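Long-range contact in cyclin-dependent kinase inhibitor 3 (Homo sapiens, PDB 1FPZ), which dephosphorylates phosphotyrosine and phosphoserine or phosphothreonine in proteins, and removes the activating phosphate of CDK2 in a cyclin-dependent manner: residues D74-C79 / T136-Y141. The protein carries 1 engineered substitution. Residues are numbered along the deposited sequence; the frame is centred on the assembly and turned at random.
Sequences DIFVFC and TLIHSY. Engineered in segment 136-141: Ser140 (natural residue Cys).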
ATOM      1  N   ASP A  74      -9.939  -4.952   4.565  1.00 34.17           N
ATOM      2  CA  ASP A  74      -9.395  -3.623   4.807  1.00 31.05           C
ATOM      3  C   ASP A  74      -8.555  -3.178   3.618  1.00 28.55           C
ATOM      4  O   ASP A  74      -7.754  -3.965   3.122  1.00 28.48           O
ATOM      5  CB  ASP A  74      -8.517  -3.647   6.054  1.00 31.92           C
ATOM      6  CG  ASP A  74      -9.306  -3.848   7.328  1.00 34.17           C
ATOM      7  OD1 ASP A  74      -9.940  -4.913   7.487  1.00 37.19           O
ATOM      8  OD2 ASP A  74      -9.282  -2.939   8.182  1.00 32.86           O
ATOM      9  N   ILE A  75      -8.726  -1.925   3.168  1.00 26.00           N
ATOM     10  CA  ILE A  75      -7.953  -1.363   2.039  1.00 22.11           C
ATOM     11  C   ILE A  75      -7.230  -0.057   2.426  1.00 20.02           C
ATOM     12  O   ILE A  75      -7.856   0.827   2.984  1.00 19.08           O
ATOM     13  CB  ILE A  75      -8.851  -1.034   0.833  1.00 21.18           C
ATOM     14  CG1 ILE A  75      -9.527  -2.299   0.323  1.00 22.72           C
ATOM     15  CG2 ILE A  75      -8.019  -0.437  -0.304  1.00 17.15           C
ATOM     16  CD1 ILE A  75     -10.541  -2.016  -0.720  1.00 25.55           C
ATOM     17  N   PHE A  76      -5.928   0.058   2.142  1.00 18.04           N
ATOM     18  CA  PHE A  76      -5.174   1.275   2.456  1.00 16.76           C
ATOM     19  C   PHE A  76      -4.917   2.026   1.154  1.00 17.92           C
ATOM     20  O   PHE A  76      -4.379   1.470   0.196  1.00 16.16           O
ATOM     21  CB  PHE A  76      -3.822   0.973   3.122  1.00 16.21           C
ATOM     22  CG  PHE A  76      -3.936   0.416   4.524  1.00 13.92           C
ATOM     23  CD1 PHE A  76      -4.529  -0.828   4.759  1.00 12.22           C
ATOM     24  CD2 PHE A  76      -3.430   1.129   5.600  1.00 13.50           C
ATOM     25  CE1 PHE A  76      -4.601  -1.351   6.064  1.00 13.13           C
ATOM     26  CE2 PHE A  76      -3.502   0.618   6.903  1.00 10.20           C
ATOM     27  CZ  PHE A  76      -4.081  -0.616   7.131  1.00 11.90           C
ATOM     28  N   VAL A  77      -5.286   3.299   1.143  1.00 17.40           N
ATOM     29  CA  VAL A  77      -5.155   4.130  -0.041  1.00 18.36           C
ATOM     30  C   VAL A  77      -4.162   5.254   0.163  1.00 19.72           C
ATOM     31  O   VAL A  77      -4.325   6.055   1.090  1.00 20.46           O
ATOM     32  CB  VAL A  77      -6.503   4.740  -0.407  1.00 17.14           C
ATOM     33  CG1 VAL A  77      -6.358   5.659  -1.625  1.00 16.77           C
ATOM     34  CG2 VAL A  77      -7.508   3.626  -0.668  1.00 14.90           C
ATOM     35  N   PHE A  78      -3.135   5.324  -0.687  1.00 20.23           N
ATOM     36  CA  PHE A  78      -2.153   6.384  -0.543  1.00 22.18           C
ATOM     37  C   PHE A  78      -2.270   7.453  -1.620  1.00 25.47           C
ATOM     38  O   PHE A  78      -1.406   8.303  -1.714  1.00 26.18           O
ATOM     39  CB  PHE A  78      -0.722   5.836  -0.500  1.00 19.06           C
ATOM     40  CG  PHE A  78      -0.537   4.685   0.455  1.00 18.43           C
ATOM     41  CD1 PHE A  78      -0.426   3.373  -0.030  1.00 18.58           C
ATOM     42  CD2 PHE A  78      -0.401   4.901   1.812  1.00 17.12           C
ATOM     43  CE1 PHE A  78      -0.169   2.289   0.823  1.00 17.12           C
ATOM     44  CE2 PHE A  78      -0.142   3.823   2.683  1.00 18.13           C
ATOM     45  CZ  PHE A  78      -0.025   2.515   2.173  1.00 19.05           C
ATOM     46  N   CYS A  79      -3.350   7.420  -2.406  1.00 29.84           N
ATOM     47  CA  CYS A  79      -3.589   8.413  -3.456  1.00 35.14           C
ATOM     48  C   CYS A  79      -4.172   9.670  -2.840  1.00 38.18           C
ATOM     49  O   CYS A  79      -5.008   9.575  -1.948  1.00 39.48           O
ATOM     50  CB  CYS A  79      -4.586   7.879  -4.472  1.00 34.85           C
ATOM     51  SG  CYS A  79      -3.861   6.773  -5.698  1.00 37.99           S
ATOM     52  N   THR A 136      -5.989  -8.017   3.965  1.00 27.96           N
ATOM     53  CA  THR A 136      -5.644  -6.628   3.684  1.00 23.64           C
ATOM     54  C   THR A 136      -4.996  -6.328   2.322  1.00 22.50           C
ATOM     55  O   THR A 136      -4.085  -7.020   1.877  1.00 20.34           O
ATOM     56  CB  THR A 136      -4.731  -6.129   4.779  1.00 22.80           C
ATOM     57  OG1 THR A 136      -5.390  -6.300   6.030  1.00 25.93           O
ATOM     58  CG2 THR A 136      -4.372  -4.668   4.586  1.00 21.66           C
ATOM     59  N   LEU A 137      -5.447  -5.244   1.698  1.00 21.80           N
ATOM     60  CA  LEU A 137      -4.957  -4.800   0.399  1.00 20.04           C
ATOM     61  C   LEU A 137      -4.516  -3.315   0.428  1.00 20.29           C
ATOM     62  O   LEU A 137      -5.195  -2.480   1.048  1.00 18.50           O
ATOM     63  CB  LEU A 137      -6.080  -4.960  -0.605  1.00 20.62           C
ATOM     64  CG  LEU A 137      -6.156  -3.948  -1.725  1.00 21.28           C
ATOM     65  CD1 LEU A 137      -5.108  -4.278  -2.763  1.00 21.72           C
ATOM     66  CD2 LEU A 137      -7.581  -3.965  -2.315  1.00 22.11           C
ATOM     67  N   ILE A 138      -3.400  -2.977  -0.244  1.00 20.30           N
ATOM     68  CA  ILE A 138      -2.946  -1.583  -0.270  1.00 18.75           C
ATOM     69  C   ILE A 138      -2.697  -1.124  -1.700  1.00 19.89           C
ATOM     70  O   ILE A 138      -2.280  -1.900  -2.542  1.00 17.38           O
ATOM     71  CB  ILE A 138      -1.663  -1.366   0.589  1.00 18.05           C
ATOM     72  CG1 ILE A 138      -0.391  -1.743  -0.190  1.00 18.79           C
ATOM     73  CG2 ILE A 138      -1.734  -2.248   1.827  1.00 16.27           C
ATOM     74  CD1 ILE A 138       0.855  -1.715   0.648  1.00 16.21           C
ATOM     75  N   HIS A 139      -2.965   0.143  -1.985  1.00 21.65           N
ATOM     76  CA  HIS A 139      -2.738   0.632  -3.328  1.00 23.84           C
ATOM     77  C   HIS A 139      -2.482   2.121  -3.406  1.00 25.51           C
ATOM     78  O   HIS A 139      -2.909   2.902  -2.563  1.00 25.84           O
ATOM     79  CB  HIS A 139      -3.929   0.296  -4.225  1.00 23.66           C
ATOM     80  CG  HIS A 139      -4.997   1.354  -4.253  1.00 22.96           C
ATOM     81  ND1 HIS A 139      -4.761   2.640  -4.695  1.00 23.33           N
ATOM     82  CD2 HIS A 139      -6.313   1.300  -3.945  1.00 21.54           C
ATOM     83  CE1 HIS A 139      -5.886   3.330  -4.663  1.00 21.08           C
ATOM     84  NE2 HIS A 139      -6.844   2.540  -4.210  1.00 21.93           N
ATOM     85  N   SER A 140      -1.788   2.487  -4.464  1.00 28.23           N
ATOM     86  CA  SER A 140      -1.438   3.851  -4.790  1.00 30.05           C
ATOM     87  C   SER A 140      -2.097   4.120  -6.147  1.00 32.12           C
ATOM     88  O   SER A 140      -3.247   3.758  -6.379  1.00 32.68           O
ATOM     89  CB  SER A 140       0.066   3.949  -4.942  1.00 28.14           C
ATOM     90  OG  SER A 140       0.633   4.550  -3.814  1.00 28.83           O
ATOM     91  N   TYR A 141      -1.345   4.746  -7.040  1.00 35.00           N
ATOM     92  CA  TYR A 141      -1.834   5.010  -8.382  1.00 38.04           C
ATOM     93  C   TYR A 141      -1.461   3.783  -9.225  1.00 38.30           C
ATOM     94  O   TYR A 141      -2.331   3.119  -9.791  1.00 38.19           O
ATOM     95  CB  TYR A 141      -1.173   6.276  -8.943  1.00 41.34           C
ATOM     96  CG  TYR A 141      -1.567   6.546 -10.379  1.00 44.81           C
ATOM     97  CD1 TYR A 141      -0.668   7.133 -11.269  1.00 44.96           C
ATOM     98  CD2 TYR A 141      -2.815   6.134 -10.866  1.00 46.44           C
ATOM     99  CE1 TYR A 141      -0.992   7.295 -12.620  1.00 47.19           C
ATOM    100  CE2 TYR A 141      -3.154   6.293 -12.212  1.00 47.90           C
ATOM    101  CZ  TYR A 141      -2.234   6.868 -13.084  1.00 47.35           C
ATOM    102  OH  TYR A 141      -2.546   6.962 -14.420  1.00 46.84           O
TER
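Phe76 and His139 sit on the two neighbouring parallel strands, 74-77 and 136-139, in the middle of the phosphatase sheet, the second strand running straight into the active-site loop. Four backbone bonds join them: Leu137 N to Asp74 O, Phe76 N to Leu137 O (2.9 Å), His139 N to Phe76 O, and Phe78 N to His139 O, the last carrying the pairing one residue past the end of strand 74-77. Ile75, Val77, Leu137 and His139 share one face. There Leu137 CD2 packs alongside Ile75 CG1 at 3.7 Å, and the imidazole lies beside Val77, with His139 NE2 3.8 Å from Val77 CG2; His139 also touches Cys46 of strand 42-46.

On the other face, where Phe76 and Thr136 touch helix 116-131, Phe76 slants across Thr136, with Phe76 CE1 3.6 Å from Thr136 CG2. The Phe76 ring also stacks on His104 of the next strand. Beyond the strand end Phe78, which rests on Val150 of helix 146-158, brings CE1 to 4.0 Å from Ile138 CB, while Phe78 CB is close to Ser140 OG.

Residues 139-141 open the P-loop of the cysteine phosphatases, the HCX5R signature that ends here at Arg146. Ser140, engineered in place of the predicted nucleophilic cysteine, has its side chain about 4 Å from a bound sulfate. His139 ND1 points at Ser140 O at a doubtfully short 2.5 Å, with a bent N-H...O; His139 NE2 has a weak bond to Tyr96 OH. Cys79 SG approaches the edge of the His139 imidazole, 4.1 Å from His139 CE1, and packs against Tyr141 CB.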